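Local coordinates for protein PrgB (Enterococcus faecalis, PDB 6EVU) that promotes cell aggregation, biofilm formation and conjugation by binding and compacting DNA, this chain being its adhesin domain, at residues D67-D75 and T156-V164; G166-F177 and R279-G290. All coordinates share one frame; numbering follows the deposited sequence.

Contact 1 of 2, residues D67-D75 and T156-V164; sequences DIFTKLRKD and TAFIGTNRV. With PO4 (phosphate ion), chain B.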
loop_
_atom_site.group_PDB
_atom_site.type_symbol
_atom_site.label_atom_id
_atom_site.label_comp_id
_atom_site.label_asym_id
_atom_site.label_seq_id
_atom_site.Cartn_x
_atom_site.Cartn_y
_atom_site.Cartn_z
ATOM N N ASP A 67 -14.324 -2.806 13.201
ATOM C CA ASP A 67 -13.629 -3.082 11.961
ATOM C C ASP A 67 -12.131 -3.028 12.211
ATOM O O ASP A 67 -11.670 -2.435 13.191
ATOM C CB ASP A 67 -14.049 -2.062 10.913
ATOM C CG ASP A 67 -13.703 -0.637 11.343
ATOM O OD1 ASP A 67 -14.402 -0.065 12.231
ATOM O OD2 ASP A 67 -12.714 -0.092 10.810
ATOM N N ILE A 68 -11.355 -3.601 11.284
ATOM C CA ILE A 68 -9.895 -3.642 11.424
ATOM C C ILE A 68 -9.288 -2.253 11.453
ATOM O O ILE A 68 -8.244 -2.030 12.103
ATOM C CB ILE A 68 -9.282 -4.532 10.306
ATOM C CG1 ILE A 68 -7.816 -4.827 10.667
ATOM C CG2 ILE A 68 -9.480 -3.899 8.875
ATOM C CD1 ILE A 68 -7.267 -6.010 9.909
ATOM N N PHE A 69 -9.872 -1.288 10.719
ATOM C CA PHE A 69 -9.268 0.038 10.707
ATOM C C PHE A 69 -9.399 0.683 12.072
ATOM O O PHE A 69 -8.495 1.402 12.513
ATOM C CB PHE A 69 -9.908 0.898 9.603
ATOM C CG PHE A 69 -9.824 0.267 8.225
ATOM C CD1 PHE A 69 -8.627 0.262 7.538
ATOM C CD2 PHE A 69 -10.949 -0.319 7.645
ATOM C CE1 PHE A 69 -8.513 -0.327 6.320
ATOM C CE2 PHE A 69 -10.865 -0.919 6.379
ATOM C CZ PHE A 69 -9.628 -0.913 5.719
ATOM N N THR A 70 -10.560 0.508 12.713
ATOM C CA THR A 70 -10.755 1.085 14.034
ATOM C C THR A 70 -9.777 0.455 15.015
ATOM O O THR A 70 -9.171 1.167 15.819
ATOM C CB THR A 70 -12.208 0.904 14.466
ATOM O OG1 THR A 70 -13.055 1.688 13.600
ATOM C CG2 THR A 70 -12.409 1.414 15.915
ATOM N N LYS A 71 -9.592 -0.866 14.941
ATOM C CA LYS A 71 -8.601 -1.534 15.780
ATOM C C LYS A 71 -7.191 -0.994 15.551
ATOM O O LYS A 71 -6.389 -0.904 16.505
ATOM C CB LYS A 71 -8.642 -3.047 15.543
ATOM C CG LYS A 71 -9.940 -3.664 16.080
ATOM C CD LYS A 71 -9.985 -5.166 15.739
ATOM C CE LYS A 71 -11.287 -5.810 16.257
ATOM N NZ LYS A 71 -11.190 -7.295 15.980
ATOM N N LEU A 72 -6.863 -0.678 14.312
ATOM C CA LEU A 72 -5.564 -0.129 13.976
ATOM C C LEU A 72 -5.306 1.256 14.541
ATOM O O LEU A 72 -4.195 1.574 14.883
ATOM C CB LEU A 72 -5.346 -0.121 12.472
ATOM C CG LEU A 72 -5.022 -1.475 11.875
ATOM C CD1 LEU A 72 -5.192 -1.453 10.376
ATOM C CD2 LEU A 72 -3.621 -1.903 12.257
ATOM N N ARG A 73 -6.340 2.087 14.612
ATOM C CA ARG A 73 -6.163 3.460 15.053
ATOM C C ARG A 73 -6.112 3.699 16.559
ATOM O O ARG A 73 -6.935 4.374 17.124
ATOM C CB ARG A 73 -7.226 4.353 14.418
ATOM C CG ARG A 73 -7.129 4.458 12.916
ATOM C CD ARG A 73 -8.067 5.505 12.359
ATOM N NE ARG A 73 -9.407 5.252 12.830
ATOM C CZ ARG A 73 -10.307 4.542 12.175
ATOM N NH1 ARG A 73 -10.048 4.052 10.987
ATOM N NH2 ARG A 73 -11.480 4.347 12.712
ATOM N N LYS A 74 -5.108 3.121 17.177
ATOM C CA LYS A 74 -4.812 3.287 18.573
ATOM C C LYS A 74 -3.290 3.237 18.695
ATOM O O LYS A 74 -2.611 2.670 17.862
ATOM C CB LYS A 74 -5.528 2.281 19.465
ATOM C CG LYS A 74 -5.205 0.826 19.251
ATOM C CD LYS A 74 -5.861 -0.026 20.327
ATOM C CE LYS A 74 -5.846 -1.504 19.974
ATOM N NZ LYS A 74 -6.888 -1.818 18.984
ATOM N N ASP A 75 -2.767 3.856 19.732
ATOM C CA ASP A 75 -1.322 3.919 19.917
ATOM C C ASP A 75 -0.911 2.693 20.714
ATOM O O ASP A 75 -1.296 2.558 21.882
ATOM C CB ASP A 75 -0.972 5.206 20.660
ATOM C CG ASP A 75 0.515 5.466 20.698
ATOM O OD1 ASP A 75 1.309 4.545 20.531
ATOM O OD2 ASP A 75 0.888 6.636 20.868
ATOM N N THR A 156 -1.829 -8.783 1.744
ATOM C CA THR A 156 -0.604 -8.089 2.155
ATOM C C THR A 156 -0.625 -7.457 3.563
ATOM O O THR A 156 -0.228 -8.111 4.516
ATOM C CB THR A 156 -0.227 -7.035 1.075
ATOM O OG1 THR A 156 -0.596 -7.601 -0.223
ATOM C CG2 THR A 156 1.268 -6.718 1.030
ATOM N N ALA A 157 -1.021 -6.212 3.698
ATOM C CA ALA A 157 -0.809 -5.506 4.962
ATOM C C ALA A 157 -1.938 -4.535 5.264
ATOM O O ALA A 157 -2.430 -3.846 4.372
ATOM C CB ALA A 157 0.491 -4.712 4.941
ATOM N N PHE A 158 -2.262 -4.397 6.548
ATOM C CA PHE A 158 -3.085 -3.293 7.040
ATOM C C PHE A 158 -2.240 -2.534 8.029
ATOM O O PHE A 158 -1.636 -3.152 8.903
ATOM C CB PHE A 158 -4.354 -3.812 7.728
ATOM C CG PHE A 158 -5.313 -4.532 6.798
ATOM C CD1 PHE A 158 -5.041 -5.836 6.409
ATOM C CD2 PHE A 158 -6.502 -3.918 6.337
ATOM C CE1 PHE A 158 -5.959 -6.548 5.552
ATOM C CE2 PHE A 158 -7.388 -4.612 5.449
ATOM C CZ PHE A 158 -7.107 -5.901 5.078
ATOM N N ILE A 159 -2.138 -1.210 7.877
ATOM C CA ILE A 159 -1.199 -0.442 8.698
ATOM C C ILE A 159 -1.907 0.783 9.242
ATOM O O ILE A 159 -2.615 1.495 8.512
ATOM C CB ILE A 159 0.063 -0.069 7.866
ATOM C CG1 ILE A 159 0.890 -1.380 7.592
ATOM C CG2 ILE A 159 0.949 1.045 8.583
ATOM C CD1 ILE A 159 2.042 -1.243 6.702
ATOM N N GLY A 160 -1.645 1.108 10.515
ATOM C CA GLY A 160 -2.280 2.320 11.025
ATOM C C GLY A 160 -1.874 2.590 12.460
ATOM O O GLY A 160 -1.227 1.759 13.109
ATOM N N THR A 161 -2.302 3.756 12.955
ATOM C CA THR A 161 -2.068 4.143 14.348
ATOM C C THR A 161 -3.036 5.275 14.700
ATOM O O THR A 161 -3.842 5.701 13.885
ATOM C CB THR A 161 -0.597 4.535 14.565
ATOM O OG1 THR A 161 -0.384 4.685 15.998
ATOM C CG2 THR A 161 -0.293 5.878 13.913
ATOM N N ASN A 162 -2.957 5.737 15.925
ATOM C CA ASN A 162 -3.723 6.876 16.407
ATOM C C ASN A 162 -3.198 8.165 15.794
ATOM O O ASN A 162 -1.985 8.372 15.734
ATOM C CB ASN A 162 -3.523 6.903 17.939
ATOM C CG ASN A 162 -4.296 7.946 18.613
ATOM O OD1 ASN A 162 -5.466 8.190 18.311
ATOM N ND2 ASN A 162 -3.677 8.537 19.611
ATOM N N ARG A 163 -4.079 9.113 15.486
ATOM C CA ARG A 163 -3.586 10.393 14.974
ATOM C C ARG A 163 -3.645 11.453 16.076
ATOM O O ARG A 163 -4.731 11.844 16.496
ATOM C CB ARG A 163 -4.395 10.851 13.758
ATOM C CG ARG A 163 -3.932 12.190 13.232
ATOM C CD ARG A 163 -4.598 12.603 11.901
ATOM N NE ARG A 163 -4.165 11.783 10.766
ATOM C CZ ARG A 163 -2.978 11.930 10.191
ATOM N NH1 ARG A 163 -2.143 12.849 10.638
ATOM N NH2 ARG A 163 -2.634 11.191 9.164
ATOM N N VAL A 164 -2.482 11.953 16.517
ATOM C CA VAL A 164 -2.445 13.087 17.438
ATOM C C VAL A 164 -1.935 14.367 16.785
ATOM O O VAL A 164 -2.040 15.438 17.400
ATOM C CB VAL A 164 -1.588 12.787 18.695
ATOM C CG1 VAL A 164 -1.989 11.503 19.372
ATOM C CG2 VAL A 164 -0.132 12.747 18.374
HETATM P P PO4 B . -10.267 8.554 14.647
HETATM O O1 PO4 B . -11.209 8.701 13.467
HETATM O O2 PO4 B . -9.007 9.362 14.337
HETATM O O3 PO4 B . -10.930 9.155 15.875
HETATM O O4 PO4 B . -9.913 7.142 15.018
HETATM O O HOH W 1 -0.854 8.545 20.485
#
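Leu72 and Ile68, one turn apart on the short helix 68-72, set their side chains on strand 157-160, chiefly on Phe158. Followed outward, Leu72 starts with CB over Gly160, 4.2 Å from its CA. Its CG stands beside the backbone N (chi1 -76°), and from there the two methyls part: CD1 presses on Phe158 CB at 3.6 Å, while CD2 lies along the strand backbone, 4.0 Å from Gly160 N. Gly160, with no side chain, lets the helix end come close, its CA 5.0 Å from Leu72 CA. Ile68 crosses Phe158 at about a right angle and lays CD1 over the ring face in a CH-pi contact, 4.2 Å from the centroid and 19° off the normal. Phe69 CE1 reaches the edge of the same ring.

Beyond the helix, an inverse gamma turn centred on Arg73 brings the backbones together through weak CA-H...O contacts: Thr161 CA meets Leu72 O at 3.4 Å, and Arg73 CA meets Thr161 O. Arg73 then bends away at chi3; its NE donates to phosphate O4 at 2.9 Å, and Val296 N holds the same ion, which probably came from the crystallisation liquor. At the far end one water joins Asp75 OD2 to Asn162 ND2, while Ser142 binds Asp75 OD1. Asp67 caps the helix by accepting from Thr70 N. This is a short N-capped helix packed on a strand of the smaller antiparallel sheet, within the GbpC-type adhesin domain of an antigen I/II family protein.

Contact 2 of 2, residues G166-F177 and R279-G290; sequences GKDVKTRLTIKF and RISFSFGMTTKG
Val169 and Met286, Thr171 and Phe284, and Leu173 and Phe282 form hydrogen-bonded pairs of two antiparallel strands whose directions differ by 176°. Each pair has two backbone bonds; the straightest is Leu173 N to Phe282 O, 2.8 Å with 177° at the hydrogen. At the non-hydrogen-bonded pair Lys170-Gly285, the glycine CA makes a close CA-H...O contact with Val169 O at 3.0 Å.

Apolar contacts occupy the face bearing Thr171, Leu173 and Phe284. The Phe284 ring, with CG between backbone N and carbonyl carbon, leans over the partner strand: Thr171 CB lies over its face and Leu173 CB meets its edge in plane, 4.0 Å from CE2.

Polar contacts line the other face, where Thr174 OG1 and Ser281 OG share a hydrogen bond of 2.8 Å. Farther along, Lys176 CE lies over one face of the Arg279 guanidinium, toward its rim; the arginine's charge is met by Glu184.

At the opposite end Thr287 OG1 donates to Asp168 OD1 at 2.7 Å, on the syn side but about 31° out of the carboxylate plane, and a water ties that oxygen to Gly166 O and Thr288 N. Thr287 also forms an ST turn, accepting from Lys289 N. Together these features describe adjacent central strands of the larger antiparallel sheet in this beta-rich adhesin domain.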
loop_
_atom_site.group_PDB
_atom_site.type_symbol
_atom_site.label_atom_id
_atom_site.label_comp_id
_atom_site.label_asym_id
_atom_site.label_seq_id
_atom_site.Cartn_x
_atom_site.Cartn_y
_atom_site.Cartn_z
ATOM N N GLY A 166 -0.464 16.277 12.689
ATOM C CA GLY A 166 -0.721 16.302 11.269
ATOM C C GLY A 166 0.241 15.513 10.395
ATOM O O GLY A 166 0.181 15.653 9.170
ATOM N N LYS A 167 1.137 14.712 10.974
ATOM C CA LYS A 167 2.124 14.009 10.158
ATOM C C LYS A 167 1.479 12.912 9.315
ATOM O O LYS A 167 0.425 12.346 9.661
ATOM C CB LYS A 167 3.203 13.390 11.053
ATOM C CG LYS A 167 4.081 14.406 11.766
ATOM C CD LYS A 167 4.870 13.611 12.772
ATOM C CE LYS A 167 6.228 13.200 12.205
ATOM N NZ LYS A 167 6.318 12.928 10.719
ATOM N N ASP A 168 2.136 12.598 8.204
ATOM C CA ASP A 168 1.726 11.455 7.389
ATOM C C ASP A 168 1.869 10.131 8.138
ATOM O O ASP A 168 2.704 9.972 9.029
ATOM C CB ASP A 168 2.597 11.362 6.114
ATOM C CG ASP A 168 2.316 12.472 5.099
ATOM O OD1 ASP A 168 1.388 13.272 5.327
ATOM O OD2 ASP A 168 3.052 12.522 4.075
ATOM N N VAL A 169 1.021 9.182 7.778
ATOM C CA VAL A 169 1.373 7.772 7.883
ATOM C C VAL A 169 2.231 7.457 6.666
ATOM O O VAL A 169 1.823 7.762 5.551
ATOM C CB VAL A 169 0.114 6.903 7.928
ATOM C CG1 VAL A 169 0.435 5.423 7.928
ATOM C CG2 VAL A 169 -0.698 7.250 9.191
ATOM N N LYS A 170 3.408 6.847 6.859
ATOM C CA LYS A 170 4.204 6.430 5.695
ATOM C C LYS A 170 5.090 5.237 6.029
ATOM O O LYS A 170 5.723 5.207 7.084
ATOM C CB LYS A 170 5.038 7.597 5.129
ATOM C CG LYS A 170 5.619 7.222 3.735
ATOM C CD LYS A 170 6.267 8.400 3.044
ATOM C CE LYS A 170 7.662 8.683 3.561
ATOM N NZ LYS A 170 8.326 9.847 2.795
ATOM N N THR A 171 5.111 4.242 5.131
ATOM C CA THR A 171 5.812 2.981 5.291
ATOM C C THR A 171 6.572 2.693 4.005
ATOM O O THR A 171 5.981 2.761 2.912
ATOM C CB THR A 171 4.843 1.816 5.568
ATOM O OG1 THR A 171 4.012 2.148 6.717
ATOM C CG2 THR A 171 5.605 0.544 5.848
ATOM N N ARG A 172 7.841 2.308 4.136
ATOM C CA ARG A 172 8.624 1.819 2.995
ATOM C C ARG A 172 8.425 0.314 2.879
ATOM O O ARG A 172 8.428 -0.426 3.884
ATOM C CB ARG A 172 10.129 2.144 3.159
ATOM C CG ARG A 172 10.924 1.676 1.885
ATOM C CD ARG A 172 12.213 2.460 1.780
ATOM N NE ARG A 172 13.030 2.163 2.935
ATOM C CZ ARG A 172 14.050 2.903 3.363
ATOM N NH1 ARG A 172 14.399 4.032 2.735
ATOM N NH2 ARG A 172 14.717 2.500 4.441
ATOM N N LEU A 173 8.200 -0.150 1.640
ATOM C CA LEU A 173 8.076 -1.572 1.344
ATOM C C LEU A 173 9.114 -1.941 0.288
ATOM O O LEU A 173 9.146 -1.331 -0.800
ATOM C CB LEU A 173 6.652 -1.937 0.850
ATOM C CG LEU A 173 6.444 -3.360 0.314
ATOM C CD1 LEU A 173 6.798 -4.429 1.383
ATOM C CD2 LEU A 173 4.993 -3.496 -0.029
ATOM N N THR A 174 9.976 -2.906 0.621
ATOM C CA THR A 174 10.954 -3.450 -0.334
ATOM C C THR A 174 10.732 -4.942 -0.416
ATOM O O THR A 174 10.627 -5.612 0.616
ATOM C CB THR A 174 12.382 -3.175 0.150
ATOM O OG1 THR A 174 12.564 -1.766 0.389
ATOM C CG2 THR A 174 13.389 -3.718 -0.878
ATOM N N ILE A 175 10.616 -5.481 -1.647
ATOM C CA ILE A 175 10.178 -6.863 -1.867
ATOM C C ILE A 175 11.285 -7.634 -2.572
ATOM O O ILE A 175 11.862 -7.147 -3.548
ATOM C CB ILE A 175 8.886 -6.907 -2.702
ATOM C CG1 ILE A 175 7.736 -6.261 -1.917
ATOM C CG2 ILE A 175 8.504 -8.393 -3.119
ATOM C CD1 ILE A 175 6.522 -5.825 -2.771
ATOM N N LYS A 176 11.568 -8.852 -2.103
ATOM C CA LYS A 176 12.479 -9.736 -2.808
ATOM C C LYS A 176 11.731 -10.993 -3.180
ATOM O O LYS A 176 11.042 -11.570 -2.335
ATOM C CB LYS A 176 13.695 -10.105 -1.969
ATOM C CG LYS A 176 14.643 -8.991 -1.703
ATOM C CD LYS A 176 15.840 -9.576 -0.967
ATOM C CE LYS A 176 16.742 -8.490 -0.447
ATOM N NZ LYS A 176 17.911 -9.066 0.310
ATOM N N PHE A 177 11.857 -11.408 -4.439
ATOM C CA PHE A 177 11.244 -12.662 -4.897
ATOM C C PHE A 177 12.337 -13.698 -5.023
ATOM O O PHE A 177 13.429 -13.371 -5.481
ATOM C CB PHE A 177 10.586 -12.486 -6.258
ATOM C CG PHE A 177 9.575 -11.412 -6.308
ATOM C CD1 PHE A 177 8.372 -11.524 -5.628
ATOM C CD2 PHE A 177 9.822 -10.275 -7.058
ATOM C CE1 PHE A 177 7.420 -10.533 -5.721
ATOM C CE2 PHE A 177 8.913 -9.248 -7.097
ATOM C CZ PHE A 177 7.712 -9.369 -6.446
ATOM N N ARG A 279 15.130 -4.450 -8.013
ATOM C CA ARG A 279 14.318 -4.792 -6.850
ATOM C C ARG A 279 13.213 -3.759 -6.622
ATOM O O ARG A 279 13.460 -2.540 -6.651
ATOM C CB ARG A 279 15.241 -4.879 -5.611
ATOM C CG ARG A 279 14.530 -5.510 -4.364
ATOM C CD ARG A 279 15.522 -5.677 -3.191
ATOM N NE ARG A 279 16.601 -6.625 -3.491
ATOM C CZ ARG A 279 17.886 -6.424 -3.277
ATOM N NH1 ARG A 279 18.338 -5.263 -2.779
ATOM N NH2 ARG A 279 18.735 -7.393 -3.586
ATOM N N ILE A 280 12.001 -4.248 -6.396
ATOM C CA ILE A 280 10.852 -3.392 -6.092
ATOM C C ILE A 280 11.035 -2.704 -4.751
ATOM O O ILE A 280 11.275 -3.357 -3.729
ATOM C CB ILE A 280 9.562 -4.223 -6.064
ATOM C CG1 ILE A 280 9.247 -4.698 -7.492
ATOM C CG2 ILE A 280 8.402 -3.409 -5.460
ATOM C CD1 ILE A 280 8.000 -5.594 -7.529
ATOM N N SER A 281 10.814 -1.405 -4.722
ATOM C CA SER A 281 10.897 -0.686 -3.436
ATOM C C SER A 281 10.229 0.668 -3.593
ATOM O O SER A 281 10.488 1.359 -4.577
ATOM C CB SER A 281 12.338 -0.496 -3.029
ATOM O OG SER A 281 12.417 0.078 -1.715
ATOM N N PHE A 282 9.345 1.026 -2.676
ATOM C CA PHE A 282 8.597 2.279 -2.797
ATOM C C PHE A 282 7.958 2.526 -1.439
ATOM O O PHE A 282 8.027 1.666 -0.544
ATOM C CB PHE A 282 7.534 2.203 -3.902
ATOM C CG PHE A 282 6.493 1.145 -3.638
ATOM C CD1 PHE A 282 6.726 -0.180 -3.945
ATOM C CD2 PHE A 282 5.273 1.510 -3.037
ATOM C CE1 PHE A 282 5.797 -1.167 -3.638
ATOM C CE2 PHE A 282 4.310 0.547 -2.730
ATOM C CZ PHE A 282 4.575 -0.803 -3.021
ATOM N N SER A 283 7.346 3.717 -1.266
ATOM C CA SER A 283 6.604 3.953 -0.016
ATOM C C SER A 283 5.115 4.178 -0.244
ATOM O O SER A 283 4.678 4.643 -1.314
ATOM C CB SER A 283 7.191 5.151 0.757
ATOM O OG SER A 283 8.506 4.823 1.111
ATOM N N PHE A 284 4.308 3.861 0.772
ATOM C CA PHE A 284 2.872 4.132 0.672
ATOM C C PHE A 284 2.413 4.777 1.971
ATOM O O PHE A 284 3.024 4.586 3.018
ATOM C CB PHE A 284 2.041 2.854 0.325
ATOM C CG PHE A 284 2.182 1.735 1.361
ATOM C CD1 PHE A 284 1.324 1.660 2.431
ATOM C CD2 PHE A 284 3.185 0.784 1.219
ATOM C CE1 PHE A 284 1.447 0.630 3.378
ATOM C CE2 PHE A 284 3.310 -0.281 2.175
ATOM C CZ PHE A 284 2.434 -0.312 3.253
ATOM N N GLY A 285 1.291 5.477 1.952
ATOM C CA GLY A 285 0.892 6.117 3.182
ATOM C C GLY A 285 -0.399 6.887 3.070
ATOM O O GLY A 285 -1.241 6.627 2.192
ATOM N N MET A 286 -0.601 7.724 4.070
ATOM C CA MET A 286 -1.783 8.569 4.152
ATOM C C MET A 286 -1.350 9.974 4.536
ATOM O O MET A 286 -0.556 10.139 5.465
ATOM C CB MET A 286 -2.791 8.033 5.179
ATOM C CG MET A 286 -2.985 6.514 5.083
ATOM S SD MET A 286 -4.050 5.925 6.462
ATOM C CE MET A 286 -5.676 6.532 5.918
ATOM N N THR A 287 -1.913 10.986 3.853
ATOM C CA THR A 287 -1.583 12.378 4.142
ATOM C C THR A 287 -2.841 13.222 4.362
ATOM O O THR A 287 -3.835 13.098 3.636
ATOM C CB THR A 287 -0.728 12.995 3.031
ATOM O OG1 THR A 287 -0.290 14.268 3.496
ATOM C CG2 THR A 287 -1.533 13.149 1.708
ATOM N N THR A 288 -2.839 14.007 5.425
ATOM C CA THR A 288 -3.899 14.985 5.634
ATOM C C THR A 288 -3.446 16.325 5.146
ATOM O O THR A 288 -3.993 17.357 5.572
ATOM C CB THR A 288 -4.291 15.098 7.103
ATOM O OG1 THR A 288 -3.121 15.419 7.846
ATOM C CG2 THR A 288 -4.913 13.770 7.631
ATOM N N LYS A 289 -2.366 16.331 4.374
ATOM C CA LYS A 289 -1.629 17.544 4.026
ATOM C C LYS A 289 -1.334 18.394 5.254
ATOM O O LYS A 289 -1.166 19.604 5.148
ATOM C CB LYS A 289 -2.375 18.361 2.963
ATOM C CG LYS A 289 -2.326 17.738 1.580
ATOM C CD LYS A 289 -3.229 18.478 0.602
ATOM C CE LYS A 289 -2.425 19.068 -0.543
ATOM N NZ LYS A 289 -1.338 19.919 0.012
ATOM N N GLY A 290 -1.328 17.799 6.443
ATOM C CA GLY A 290 -0.897 18.470 7.658
ATOM C C GLY A 290 -1.966 18.762 8.711
ATOM O O GLY A 290 -1.601 19.206 9.799
HETATM O O HOH W 2 -0.444 14.356 6.758
HETATM O O HOH W 3 1.861 3.416 5.429
HETATM O O HOH W 4 11.779 -7.256 -6.270
#

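How the contacts relate
Contact 1 joins a helix to a strand of the smaller sheet, whereas contact 2 pairs two strands of the larger one; their centres lie 15 Å apart, about 14 and 7 Å respectively from the chain centre. Both are partly buried. Contact 1 relies on side-chain packing and close backbones, with water and phosphate at its margin. Contact 2 buries more than twice the surface, 1021 against 450 Å², and adds regular backbone bonding and a largely apolar face that includes Phe282 and Phe284. The two meet directly: Ile159, turned away from helix 68-72, places CD1 3.6 Å from Phe284 CZ, so strand 157-160 lies between the helix and the larger sheet.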